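Side-chain contacts in cell surface protein (Putative S-layer protein) (Clostridioides difficile R20291, PDB 5NJL), which forms part of the bacterial cell surface, probably in association with the S-layer, has an extended three-domain fold and shows cell adhesion in vitro: residues Glu16-Val21 and Asp58-Leu63; Asn217-Gln222 and Thr231-Met236; Ile141-Lys146 and Asn188-Leu193; Thr176-Asp179 and Gly184-Val187; Ser105-Ser110 and Asp137-Thr142. One frame throughout, in Å; residues are numbered along the deposited sequence.

Contact 1 of 5, residues Glu16-Val21 and Asp58-Leu63; sequences ELVSKV and DELEKL. With SO4 (sulfate ion), chain B.
Val18 and Glu61 meet with their side chains crossed at about a right angle, and the methyl CG1 of Val18 does most of the touching. It rests on the aliphatic part of the glutamate, 3.7 Å from Glu61 CG, and also reaches the carboxylate, where Val18 CG1 lies 3.8 Å from Glu61 OE2. Val18 can present this methyl because CG1 is anti to the backbone N (chi1 165°). On the sheet side of that crossing, packing becomes purely apolar and somewhat wider: Leu60 CD2 lies 4.3 Å from Val21 CG1 and 4.4 Å from Val18 CG2. The helices that carry these residues, 14-25 and 57-65, run antiparallel at 170°, with short-segment axes 10.5 Å apart, and together form a helical layer on one face of a mixed five-stranded sheet. Leu60 and Val21 are buried against that sheet, Leu60 on Val44, Ile54 and Val75, Val21 on Ile42 and Ile77, while Leu17 reaches Ile209 and Ile211. Towards the outer side, Glu61 OE2 has a long, weak ion pair with Arg22. Further out, at the start of helix 57-65, Glu59 OE2 is hydrogen-bonded to the backbone N of both Thr55 and Asn56, and Asn56 OD1 is bonded to Asp58 N.

Contact 2 of 5, residues Asn217-Gln222 and Thr231-Met236; sequences NTVSPQ and TVKGNM
Thr231 turns its two branches to different tasks, one of them against Gln222. With chi1 at 54°, OG1 sits between the backbone N and the carbonyl carbon, where it faces the helix that follows, while the methyl CG2, anti to the carbonyl carbon, is brought to 3.8 Å from Gln222 O. Lys233 depends on a different conformation: all four torsions are in the extended range (chi2, at 152°, departs most), so the chain runs out nearly straight and carries NZ to 4.3 Å from Val219 CG1. No hydrogen bond joins the two segments; the contact is a light, surface one of methyl on carbonyl and lysine end beside valine. The motif behind it is an N-cap. Thr231 precedes helix 232-238, and its OG1 accepts from Gly234 N over 3.0 Å with an N-H...O angle of 158°, a fairly straight capping bond. The same hydroxyl is hydrogen-bonded to the carbonyl O of Asp223, so OG1 is gripped from the start of its own helix and from helix 221-224. Ser220 repeats the device before helix 221-224, its OG capping Asp223 N. Asp223 OD2 also makes a long, weak ion pair with Lys233 NZ. Strand 215-219 brings Val219 into place as the outermost strand of a mixed four-stranded sheet, running parallel to 271-278, and Val219 packs there on Leu274. Pro221 and Gln222 in turn touch Ala287 and Asp283 of helix 281-291.

Contact 3 of 5, residues Ile141-Lys146 and Asn188-Leu193; sequences ITLRDK and NKIVKL. With SO4 (sulfate ion), chain I.
Ile141 and Leu193 approach slantwise and end methyl to methyl, CD1 of Ile141 lying 3.6 Å from CD1 of Leu193. Two residues along the strand the orientation changes: Leu143 and Ile190 cross at about a right angle, with Leu143 CD1 3.7 Å from Ile190 CD1. The same Leu143 methyl also lies 4.4 Å from Leu193 CD2 and so links the two pairs into one continuous apolar patch. In Ile190, CG1 is anti to the carbonyl carbon (chi1 -66°), which sends the long branch, rather than CG2, towards the strand. Ile141 and Leu143, two residues apart, point to the same face of the central strand 138-145 of a three-stranded antiparallel sheet, and the chain 188-193, part of the long loop between strands 152-158 and 199-200, closes over that face. Ile122 of the short helix 122-125 touches Leu143, Ile190 and Leu193, adding a third wall to this buried cluster. Between the two loop contacts, Val191 and Lys192 both face Val171, a classic beta bulge. Outside the apolar patch, Lys189 bends at chi2 and its NZ gives a hydrogen bond of 3.1 Å to O4 of a sulfate ion, probably from the crystallisation liquor.

Contact 4 of 5, residues Thr176-Asp179 and Gly184-Val187; sequences TNLD and GFRV
Leu178 and Phe185 join two parts of one irregular excursion, the long loop between strands 152-158 and 199-200, in which neither segment forms a regular helix or strand. The close part is narrow. Leu178 sends CD2 to the edge of the phenyl ring, in its plane, 3.8 Å from Phe185 CD1 and 3.9 Å from Phe185 CE1, so the leucine methyl meets ring hydrogens rather than the pi face. Phe185 has CG anti to its own backbone N (chi1 176°), a torsion that swings the ring towards Leu178. The buried ring continues inward to Ile190, whereas Leu178 remains partly exposed.

The looser side begins at Asp179. Its carbonyl O is 4.0 Å from Phe185 CD1 and is hydrogen-bonded to Thr182 OG1, but its CB leads away from 184-187. There OD1 is bonded to Ser181 OG, within the short loop that links the segments, and the carboxylate comes close to a sulfate ion, probably from the crystallisation liquor. Arg186 likewise starts away from 176-179, yet it is firmly held: NH1 is hydrogen-bonded to the carbonyl O atoms of Thr147 and Thr149. The guanidinium folds back on the preceding residue, where Arg186 NE gives Phe185 O a bond of 2.8 Å at 163°, the acceptor close to the guanidinium plane and the donor tilted 31° from the carbonyl plane.

Contact 5 of 5, residues Ser105-Ser110 and Asp137-Thr142; sequences SAEANS and DKLVIT
Glu107 ends in a flat carboxylate, but Leu139 meets the aliphatic part behind it. Leu139 CD2 is 3.5 Å from Glu107 CG and 3.9 Å from Glu107 CB, the two side chains passing each other at a slant. A bend at chi2 (69°) then turns the carboxylate away from the leucine, and OE1 finds its hydrogen-bond partner in Tyr98 OH, so that OE1 has a partner while the methylene lines the apolar interface. The other branch of Leu139 goes to the next helix residue: CD1 lies 3.7 Å from Ala108 CB and 3.8 Å from Ala108 CA. The small alanine lets this methyl settle almost on the helix backbone, and the CA atoms of Ala108 and Leu139 are 6.6 Å apart. Leu139 is thus forked against two successive residues of one helix, with CG anti to its backbone N (chi1 167°). Leu104 and Ile157 pack on it as well, and Tyr132 of strand 126-133 touches Ala108 and Ser105. At the start of the strand, Asp137 and Lys138 both face Asp133 in a G1 beta bulge, where Asp137 OD1 is hydrogen-bonded to Tyr132 OH and Ser101 OG. The whole is helix-on-sheet packing: helix 101-115 packs on a three-stranded antiparallel meander, 126-133, 138-145 and 152-158, and meets its central strand here.

How the contacts relate
Contacts 3, 4 and 5 gather at one end of the elongated chain, and contact 2 lies on the opposite side of its centre, about 73 Å from contact 3 between centres. Contacts 3 and 5 are buried, apolar and share strand 138-145, one meeting a loop and the other a helix. Contact 4, about 9 Å from contact 3 between centres, extends that core into the loop: a probable hydrogen bond links Asp145 OD1 and Val187 N. Contact 1, partly buried, also joins a sheet-covering layer, but through helix on helix with an acid at its outer side. Contact 2 is a surface contact; the helix caps at Ser220 and Thr231 are its notable polar bonds, and none joins the two segments.

Contact 1 of 5, residues Glu16-Val21 and Asp58-Leu63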
# COMPACT_ATOMS: atom_id res chain seq x y z
N GLU A 16 22.46 -1.79 -0.31
CA GLU A 16 21.38 -2.72 0.06
C GLU A 16 20.05 -2.34 -0.59
O GLU A 16 19.30 -3.22 -1.00
CB GLU A 16 21.21 -2.82 1.59
CG GLU A 16 22.35 -3.55 2.31
CD GLU A 16 21.89 -4.29 3.57
OE1 GLU A 16 22.41 -5.40 3.83
OE2 GLU A 16 21.00 -3.78 4.30
N LEU A 17 19.74 -1.05 -0.68
CA LEU A 17 18.53 -0.60 -1.38
C LEU A 17 18.58 -0.97 -2.88
O LEU A 17 17.59 -1.44 -3.45
CB LEU A 17 18.33 0.89 -1.22
CG LEU A 17 17.11 1.47 -1.94
CD1 LEU A 17 15.83 0.91 -1.34
CD2 LEU A 17 17.08 2.98 -1.92
N VAL A 18 19.72 -0.72 -3.52
CA VAL A 18 19.90 -1.10 -4.93
C VAL A 18 19.63 -2.57 -5.15
O VAL A 18 18.91 -2.93 -6.08
CB VAL A 18 21.28 -0.70 -5.47
CG1 VAL A 18 21.61 -1.39 -6.79
CG2 VAL A 18 21.32 0.81 -5.61
N SER A 19 20.19 -3.42 -4.28
CA SER A 19 19.97 -4.84 -4.38
C SER A 19 18.50 -5.23 -4.25
O SER A 19 18.00 -6.04 -5.05
CB SER A 19 20.81 -5.58 -3.35
OG SER A 19 22.17 -5.26 -3.58
N LYS A 20 17.82 -4.64 -3.28
CA LYS A 20 16.39 -4.92 -3.08
C LYS A 20 15.52 -4.40 -4.23
O LYS A 20 14.65 -5.11 -4.71
CB LYS A 20 15.89 -4.36 -1.75
CG LYS A 20 16.47 -5.11 -0.55
CD LYS A 20 15.83 -4.64 0.77
CE LYS A 20 16.13 -5.60 1.93
NZ LYS A 20 17.45 -5.29 2.55
N VAL A 21 15.77 -3.17 -4.66
CA VAL A 21 14.98 -2.57 -5.75
C VAL A 21 15.24 -3.29 -7.09
O VAL A 21 14.32 -3.45 -7.90
CB VAL A 21 15.23 -1.07 -5.86
CG1 VAL A 21 14.50 -0.47 -7.05
CG2 VAL A 21 14.78 -0.39 -4.59
N ASP A 58 19.44 0.73 -13.35
CA ASP A 58 20.60 1.59 -13.62
C ASP A 58 20.27 3.06 -13.51
O ASP A 58 21.14 3.85 -13.13
CB ASP A 58 21.27 1.31 -14.98
CG ASP A 58 22.50 2.20 -15.17
OD1 ASP A 58 23.46 2.03 -14.38
OD2 ASP A 58 22.48 3.11 -16.03
N GLU A 59 19.02 3.46 -13.75
CA GLU A 59 18.66 4.85 -13.56
C GLU A 59 18.85 5.28 -12.10
O GLU A 59 19.31 6.41 -11.85
CB GLU A 59 17.23 5.13 -14.00
CG GLU A 59 17.02 4.99 -15.49
CD GLU A 59 15.58 5.26 -15.86
OE1 GLU A 59 15.13 6.42 -15.72
OE2 GLU A 59 14.90 4.30 -16.25
N LEU A 60 18.51 4.40 -11.17
CA LEU A 60 18.71 4.66 -9.74
C LEU A 60 20.19 4.62 -9.39
O LEU A 60 20.68 5.49 -8.69
CB LEU A 60 17.92 3.67 -8.88
CG LEU A 60 18.21 3.71 -7.38
CD1 LEU A 60 17.80 5.05 -6.82
CD2 LEU A 60 17.46 2.58 -6.69
N GLU A 61 20.89 3.59 -9.85
CA GLU A 61 22.34 3.48 -9.59
C GLU A 61 23.10 4.71 -10.06
O GLU A 61 23.94 5.23 -9.31
CB GLU A 61 22.93 2.23 -10.20
CG GLU A 61 22.45 0.98 -9.55
CD GLU A 61 22.84 -0.26 -10.30
OE1 GLU A 61 22.19 -0.61 -11.35
OE2 GLU A 61 23.79 -0.91 -9.83
N LYS A 62 22.81 5.19 -11.26
CA LYS A 62 23.47 6.41 -11.75
C LYS A 62 23.26 7.63 -10.84
O LYS A 62 24.19 8.41 -10.59
CB LYS A 62 23.01 6.74 -13.17
CG LYS A 62 23.87 7.78 -13.86
CD LYS A 62 23.42 8.03 -15.30
CE LYS A 62 24.18 9.23 -15.88
NZ LYS A 62 23.72 9.57 -17.25
N LEU A 63 22.03 7.81 -10.37
CA LEU A 63 21.67 8.93 -9.53
C LEU A 63 22.31 8.82 -8.15
O LEU A 63 22.82 9.82 -7.64
CB LEU A 63 20.15 9.09 -9.42
CG LEU A 63 19.46 9.60 -10.70
CD1 LEU A 63 17.96 9.37 -10.68
CD2 LEU A 63 19.73 11.09 -10.90
S SO4 B . 23.17 -8.38 -5.13
O1 SO4 B . 23.07 -6.92 -5.11
O2 SO4 B . 24.29 -8.74 -6.03
O3 SO4 B . 23.44 -8.87 -3.75
O4 SO4 B . 21.90 -8.98 -5.61

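Contact 2 of 5, residues Asn217-Gln222 and Thr231-Met236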
# COMPACT_ATOMS: atom_id res chain seq x y z
N ASN A 217 23.33 11.77 12.55
CA ASN A 217 23.28 11.66 13.99
C ASN A 217 22.13 12.50 14.49
O ASN A 217 21.80 13.52 13.89
CB ASN A 217 24.61 12.13 14.60
CG ASN A 217 24.99 11.34 15.83
OD1 ASN A 217 24.98 11.87 16.95
ND2 ASN A 217 25.30 10.06 15.63
N THR A 218 21.51 12.07 15.59
CA THR A 218 20.38 12.77 16.22
C THR A 218 20.72 13.11 17.67
O THR A 218 21.17 12.24 18.42
CB THR A 218 19.09 11.93 16.20
OG1 THR A 218 18.83 11.48 14.86
CG2 THR A 218 17.90 12.75 16.67
N VAL A 219 20.48 14.36 18.05
CA VAL A 219 20.83 14.87 19.38
C VAL A 219 19.64 15.63 19.98
O VAL A 219 18.65 15.88 19.30
CB VAL A 219 22.06 15.81 19.32
CG1 VAL A 219 23.29 15.03 18.86
CG2 VAL A 219 21.82 17.01 18.41
N SER A 220 19.76 15.99 21.26
CA SER A 220 18.80 16.86 21.94
C SER A 220 19.27 18.31 21.81
O SER A 220 20.45 18.53 21.54
CB SER A 220 18.68 16.47 23.42
OG SER A 220 19.95 16.54 24.06
N PRO A 221 18.37 19.30 22.01
CA PRO A 221 18.82 20.70 21.98
C PRO A 221 19.76 21.03 23.15
O PRO A 221 20.62 21.91 23.01
CB PRO A 221 17.52 21.51 22.09
CG PRO A 221 16.52 20.57 22.68
CD PRO A 221 16.92 19.19 22.24
N GLN A 222 19.56 20.31 24.26
CA GLN A 222 20.41 20.40 25.45
C GLN A 222 21.86 20.05 25.12
O GLN A 222 22.79 20.67 25.66
CB GLN A 222 19.90 19.47 26.57
CG GLN A 222 18.57 19.89 27.20
CD GLN A 222 17.35 19.36 26.46
OE1 GLN A 222 17.29 18.19 26.06
NE2 GLN A 222 16.35 20.22 26.27
N THR A 231 26.84 24.96 23.98
CA THR A 231 27.79 24.04 24.57
C THR A 231 29.04 24.01 23.68
O THR A 231 29.09 24.63 22.63
CB THR A 231 27.22 22.62 24.67
OG1 THR A 231 26.75 22.20 23.38
CG2 THR A 231 26.09 22.57 25.70
N VAL A 232 30.06 23.28 24.12
CA VAL A 232 31.26 23.08 23.31
C VAL A 232 30.85 22.40 21.99
O VAL A 232 31.26 22.83 20.90
CB VAL A 232 32.31 22.27 24.10
CG1 VAL A 232 33.45 21.80 23.20
CG2 VAL A 232 32.85 23.13 25.26
N LYS A 233 30.01 21.36 22.09
CA LYS A 233 29.51 20.69 20.87
C LYS A 233 28.72 21.66 20.00
O LYS A 233 28.88 21.68 18.77
CB LYS A 233 28.67 19.45 21.20
CG LYS A 233 28.11 18.80 19.93
CD LYS A 233 27.88 17.31 20.08
CE LYS A 233 27.43 16.71 18.75
NZ LYS A 233 27.55 15.23 18.84
N GLY A 234 27.88 22.48 20.63
CA GLY A 234 27.13 23.51 19.89
C GLY A 234 28.01 24.46 19.11
O GLY A 234 27.72 24.81 17.97
N ASN A 235 29.11 24.90 19.73
CA ASN A 235 30.07 25.77 19.02
C ASN A 235 30.77 25.11 17.85
O ASN A 235 31.03 25.75 16.84
CB ASN A 235 31.07 26.41 20.00
CG ASN A 235 30.45 27.54 20.78
OD1 ASN A 235 29.90 28.46 20.19
ND2 ASN A 235 30.49 27.46 22.10
N MET A 236 31.10 23.83 17.99
CA MET A 236 31.70 23.06 16.89
C MET A 236 30.72 22.98 15.68
O MET A 236 31.09 23.21 14.52
CB MET A 236 32.07 21.67 17.42
CG MET A 236 32.78 20.74 16.45
SD MET A 236 33.31 19.26 17.35
CE MET A 236 31.76 18.48 17.83

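Contact 3 of 5, residues Ile141-Lys146 and Asn188-Leu193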
# COMPACT_ATOMS: atom_id res chain seq x y z
N ILE A 141 -27.14 -17.06 1.24
CA ILE A 141 -27.96 -17.04 0.06
C ILE A 141 -28.71 -18.36 -0.06
O ILE A 141 -28.09 -19.44 -0.06
CB ILE A 141 -27.10 -16.76 -1.15
CG1 ILE A 141 -26.48 -15.34 -1.00
CG2 ILE A 141 -27.91 -16.82 -2.44
CD1 ILE A 141 -25.33 -15.12 -1.93
N THR A 142 -30.04 -18.29 -0.18
CA THR A 142 -30.86 -19.51 -0.24
C THR A 142 -31.68 -19.45 -1.51
O THR A 142 -32.42 -18.48 -1.75
CB THR A 142 -31.71 -19.64 1.02
OG1 THR A 142 -30.86 -20.01 2.11
CG2 THR A 142 -32.80 -20.68 0.87
N LEU A 143 -31.58 -20.51 -2.31
CA LEU A 143 -32.17 -20.62 -3.63
C LEU A 143 -33.13 -21.79 -3.64
O LEU A 143 -32.88 -22.82 -2.99
CB LEU A 143 -31.09 -20.87 -4.68
CG LEU A 143 -29.89 -19.94 -4.70
CD1 LEU A 143 -28.85 -20.41 -5.69
CD2 LEU A 143 -30.31 -18.53 -5.03
N ARG A 144 -34.21 -21.64 -4.40
CA ARG A 144 -35.11 -22.74 -4.68
C ARG A 144 -35.55 -22.67 -6.12
O ARG A 144 -35.87 -21.58 -6.60
CB ARG A 144 -36.28 -22.57 -3.73
CG ARG A 144 -37.35 -23.60 -3.72
CD ARG A 144 -38.27 -23.30 -2.53
NE ARG A 144 -39.08 -22.11 -2.78
CZ ARG A 144 -40.17 -21.76 -2.11
NH1 ARG A 144 -40.60 -22.47 -1.06
NH2 ARG A 144 -40.82 -20.66 -2.50
N ASP A 145 -35.60 -23.81 -6.81
CA ASP A 145 -36.06 -23.84 -8.20
C ASP A 145 -37.54 -23.35 -8.23
O ASP A 145 -38.30 -23.63 -7.32
CB ASP A 145 -36.03 -25.26 -8.80
CG ASP A 145 -34.65 -25.93 -8.73
OD1 ASP A 145 -33.69 -25.39 -9.31
OD2 ASP A 145 -34.57 -27.06 -8.15
N LYS A 146 -37.88 -22.55 -9.23
CA LYS A 146 -39.27 -22.05 -9.39
C LYS A 146 -40.24 -23.13 -9.86
O LYS A 146 -41.39 -23.12 -9.45
CB LYS A 146 -39.30 -20.90 -10.39
CG LYS A 146 -38.56 -19.67 -9.89
CD LYS A 146 -38.59 -18.54 -10.91
CE LYS A 146 -38.33 -17.19 -10.24
NZ LYS A 146 -37.99 -16.20 -11.28
N ASN A 188 -29.71 -27.32 -6.66
CA ASN A 188 -28.93 -28.19 -5.77
C ASN A 188 -27.65 -28.74 -6.40
O ASN A 188 -26.87 -29.32 -5.70
CB ASN A 188 -29.74 -29.33 -5.13
CG ASN A 188 -30.17 -30.40 -6.12
OD1 ASN A 188 -30.19 -30.22 -7.34
ND2 ASN A 188 -30.55 -31.53 -5.57
N LYS A 189 -27.45 -28.54 -7.69
CA LYS A 189 -26.16 -28.86 -8.33
C LYS A 189 -25.09 -27.73 -8.21
O LYS A 189 -23.93 -27.94 -8.59
CB LYS A 189 -26.40 -29.20 -9.79
CG LYS A 189 -27.32 -30.41 -10.00
CD LYS A 189 -26.84 -31.65 -9.25
CE LYS A 189 -27.57 -32.91 -9.70
NZ LYS A 189 -27.30 -34.04 -8.77
N ILE A 190 -25.47 -26.57 -7.66
CA ILE A 190 -24.53 -25.46 -7.45
C ILE A 190 -23.63 -25.84 -6.29
O ILE A 190 -24.10 -26.25 -5.24
CB ILE A 190 -25.25 -24.13 -7.14
CG1 ILE A 190 -26.05 -23.69 -8.34
CG2 ILE A 190 -24.24 -23.04 -6.70
CD1 ILE A 190 -27.00 -22.55 -8.06
N VAL A 191 -22.33 -25.72 -6.53
CA VAL A 191 -21.31 -25.89 -5.51
C VAL A 191 -20.81 -24.53 -5.08
O VAL A 191 -20.57 -24.30 -3.90
CB VAL A 191 -20.16 -26.79 -6.00
CG1 VAL A 191 -18.96 -26.74 -5.05
CG2 VAL A 191 -20.66 -28.22 -6.15
N LYS A 192 -20.63 -23.62 -6.02
CA LYS A 192 -20.31 -22.25 -5.67
C LYS A 192 -20.87 -21.30 -6.68
O LYS A 192 -21.12 -21.66 -7.84
CB LYS A 192 -18.79 -22.07 -5.49
CG LYS A 192 -17.92 -22.47 -6.64
CD LYS A 192 -16.43 -22.51 -6.25
CE LYS A 192 -15.61 -22.99 -7.42
NZ LYS A 192 -14.14 -23.00 -7.23
N LEU A 193 -21.17 -20.10 -6.22
CA LEU A 193 -21.74 -19.08 -7.06
C LEU A 193 -20.66 -18.45 -7.93
O LEU A 193 -19.47 -18.42 -7.57
CB LEU A 193 -22.44 -18.03 -6.24
CG LEU A 193 -23.58 -18.50 -5.34
CD1 LEU A 193 -23.98 -17.38 -4.41
CD2 LEU A 193 -24.75 -18.92 -6.22
S SO4 I . -23.40 -34.61 -8.31
O1 SO4 I . -23.81 -34.23 -9.69
O2 SO4 I . -22.39 -33.66 -7.78
O3 SO4 I . -22.82 -35.98 -8.35
O4 SO4 I . -24.58 -34.57 -7.42

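Contact 4 of 5, residues Thr176-Asp179 and Gly184-Val187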
# COMPACT_ATOMS: atom_id res chain seq x y z
N THR A 176 -17.38 -27.13 -13.84
CA THR A 176 -17.87 -26.36 -14.99
C THR A 176 -18.68 -25.15 -14.51
O THR A 176 -19.48 -25.27 -13.59
CB THR A 176 -18.74 -27.24 -15.92
OG1 THR A 176 -17.95 -28.33 -16.45
CG2 THR A 176 -19.30 -26.43 -17.06
N ASN A 177 -18.46 -24.00 -15.14
CA ASN A 177 -19.37 -22.85 -15.04
C ASN A 177 -20.59 -23.13 -15.91
O ASN A 177 -20.53 -23.13 -17.13
CB ASN A 177 -18.65 -21.54 -15.43
CG ASN A 177 -17.66 -21.12 -14.36
OD1 ASN A 177 -18.01 -20.43 -13.42
ND2 ASN A 177 -16.45 -21.58 -14.47
N LEU A 178 -21.69 -23.43 -15.25
CA LEU A 178 -22.87 -24.02 -15.86
C LEU A 178 -23.93 -22.95 -16.09
O LEU A 178 -24.14 -22.10 -15.25
CB LEU A 178 -23.34 -25.13 -14.88
CG LEU A 178 -24.46 -26.05 -15.28
CD1 LEU A 178 -24.04 -26.92 -16.45
CD2 LEU A 178 -24.86 -26.90 -14.08
N ASP A 179 -24.58 -22.95 -17.25
CA ASP A 179 -25.62 -21.97 -17.55
C ASP A 179 -26.93 -22.34 -16.81
O ASP A 179 -27.44 -23.44 -17.00
CB ASP A 179 -25.85 -21.91 -19.07
CG ASP A 179 -26.90 -20.89 -19.49
OD1 ASP A 179 -27.58 -20.24 -18.67
OD2 ASP A 179 -27.08 -20.75 -20.70
N GLY A 184 -33.07 -28.79 -17.49
CA GLY A 184 -32.61 -29.76 -16.51
C GLY A 184 -31.76 -29.19 -15.38
O GLY A 184 -31.54 -29.87 -14.40
N PHE A 185 -31.27 -27.96 -15.51
CA PHE A 185 -30.53 -27.31 -14.40
C PHE A 185 -31.36 -27.31 -13.11
O PHE A 185 -32.54 -27.00 -13.15
CB PHE A 185 -30.20 -25.87 -14.77
CG PHE A 185 -29.53 -25.10 -13.66
CD1 PHE A 185 -28.16 -25.22 -13.45
CD2 PHE A 185 -30.26 -24.28 -12.82
CE1 PHE A 185 -27.54 -24.53 -12.42
CE2 PHE A 185 -29.64 -23.58 -11.79
CZ PHE A 185 -28.28 -23.70 -11.59
N ARG A 186 -30.75 -27.68 -11.99
CA ARG A 186 -31.40 -27.61 -10.68
C ARG A 186 -30.43 -26.90 -9.73
O ARG A 186 -29.20 -27.12 -9.82
CB ARG A 186 -31.71 -29.01 -10.13
CG ARG A 186 -32.70 -29.84 -10.94
CD ARG A 186 -34.14 -29.36 -10.77
NE ARG A 186 -34.49 -28.24 -11.63
CZ ARG A 186 -35.66 -27.58 -11.61
NH1 ARG A 186 -36.63 -27.93 -10.78
NH2 ARG A 186 -35.86 -26.57 -12.44
N VAL A 187 -30.95 -26.06 -8.85
CA VAL A 187 -30.05 -25.27 -7.97
C VAL A 187 -29.23 -26.13 -7.02
O VAL A 187 -28.14 -25.71 -6.59
CB VAL A 187 -30.77 -24.15 -7.19
CG1 VAL A 187 -31.33 -23.11 -8.16
CG2 VAL A 187 -31.84 -24.68 -6.26

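Contact 5 of 5, residues Ser105-Ser110 and Asp137-Thr142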
# COMPACT_ATOMS: atom_id res chain seq x y z
N SER A 105 -23.70 -6.96 4.57
CA SER A 105 -25.01 -6.42 4.77
C SER A 105 -25.54 -5.71 3.54
O SER A 105 -26.70 -5.92 3.17
CB SER A 105 -24.96 -5.44 5.96
OG SER A 105 -26.26 -5.04 6.25
N ALA A 106 -24.71 -4.89 2.89
CA ALA A 106 -25.07 -4.24 1.61
C ALA A 106 -25.41 -5.22 0.51
O ALA A 106 -26.34 -5.00 -0.27
CB ALA A 106 -23.95 -3.32 1.12
N GLU A 107 -24.66 -6.31 0.42
CA GLU A 107 -24.91 -7.31 -0.60
C GLU A 107 -26.27 -8.00 -0.40
O GLU A 107 -26.99 -8.22 -1.37
CB GLU A 107 -23.80 -8.37 -0.58
CG GLU A 107 -23.85 -9.34 -1.75
CD GLU A 107 -23.51 -8.69 -3.08
OE1 GLU A 107 -22.32 -8.65 -3.46
OE2 GLU A 107 -24.45 -8.26 -3.76
N ALA A 108 -26.59 -8.36 0.84
CA ALA A 108 -27.90 -8.94 1.17
C ALA A 108 -29.02 -8.02 0.71
O ALA A 108 -29.97 -8.47 0.06
CB ALA A 108 -28.00 -9.21 2.67
N ASN A 109 -28.88 -6.72 1.00
CA ASN A 109 -29.87 -5.73 0.55
C ASN A 109 -29.95 -5.63 -0.95
O ASN A 109 -31.04 -5.60 -1.51
CB ASN A 109 -29.58 -4.35 1.13
CG ASN A 109 -29.81 -4.28 2.62
OD1 ASN A 109 -30.65 -5.00 3.17
ND2 ASN A 109 -29.09 -3.39 3.29
N SER A 110 -28.79 -5.62 -1.61
CA SER A 110 -28.77 -5.55 -3.07
C SER A 110 -29.42 -6.76 -3.74
O SER A 110 -30.22 -6.62 -4.68
CB SER A 110 -27.32 -5.41 -3.56
OG SER A 110 -27.29 -5.55 -4.97
N ASP A 137 -21.80 -13.18 11.28
CA ASP A 137 -21.09 -12.35 10.33
C ASP A 137 -20.94 -13.03 8.95
O ASP A 137 -19.84 -13.08 8.38
CB ASP A 137 -19.73 -11.98 10.93
CG ASP A 137 -19.24 -10.68 10.44
OD1 ASP A 137 -20.01 -9.88 9.87
OD2 ASP A 137 -18.04 -10.45 10.66
N LYS A 138 -22.06 -13.52 8.42
CA LYS A 138 -22.11 -14.20 7.13
C LYS A 138 -23.27 -13.71 6.26
O LYS A 138 -24.33 -13.35 6.78
CB LYS A 138 -22.28 -15.71 7.35
CG LYS A 138 -21.14 -16.37 8.13
CD LYS A 138 -19.80 -16.27 7.43
CE LYS A 138 -18.69 -16.89 8.28
NZ LYS A 138 -17.33 -16.68 7.70
N LEU A 139 -23.06 -13.72 4.95
CA LEU A 139 -24.14 -13.54 3.97
C LEU A 139 -24.61 -14.96 3.61
O LEU A 139 -23.79 -15.79 3.23
CB LEU A 139 -23.61 -12.82 2.75
CG LEU A 139 -24.43 -12.76 1.48
CD1 LEU A 139 -25.71 -11.98 1.73
CD2 LEU A 139 -23.66 -12.15 0.35
N VAL A 140 -25.90 -15.23 3.77
CA VAL A 140 -26.46 -16.55 3.49
C VAL A 140 -27.44 -16.40 2.35
O VAL A 140 -28.47 -15.71 2.47
CB VAL A 140 -27.13 -17.11 4.74
CG1 VAL A 140 -27.70 -18.50 4.51
CG2 VAL A 140 -26.16 -17.09 5.93
N ILE A 141 -27.14 -17.06 1.24
CA ILE A 141 -27.96 -17.04 0.06
C ILE A 141 -28.71 -18.36 -0.06
O ILE A 141 -28.09 -19.44 -0.06
CB ILE A 141 -27.10 -16.76 -1.15
CG1 ILE A 141 -26.48 -15.34 -1.00
CG2 ILE A 141 -27.91 -16.82 -2.44
CD1 ILE A 141 -25.33 -15.12 -1.93
N THR A 142 -30.04 -18.29 -0.18
CA THR A 142 -30.86 -19.51 -0.24
C THR A 142 -31.68 -19.45 -1.51
O THR A 142 -32.42 -18.48 -1.75
CB THR A 142 -31.71 -19.64 1.02
OG1 THR A 142 -30.86 -20.01 2.11
CG2 THR A 142 -32.80 -20.68 0.87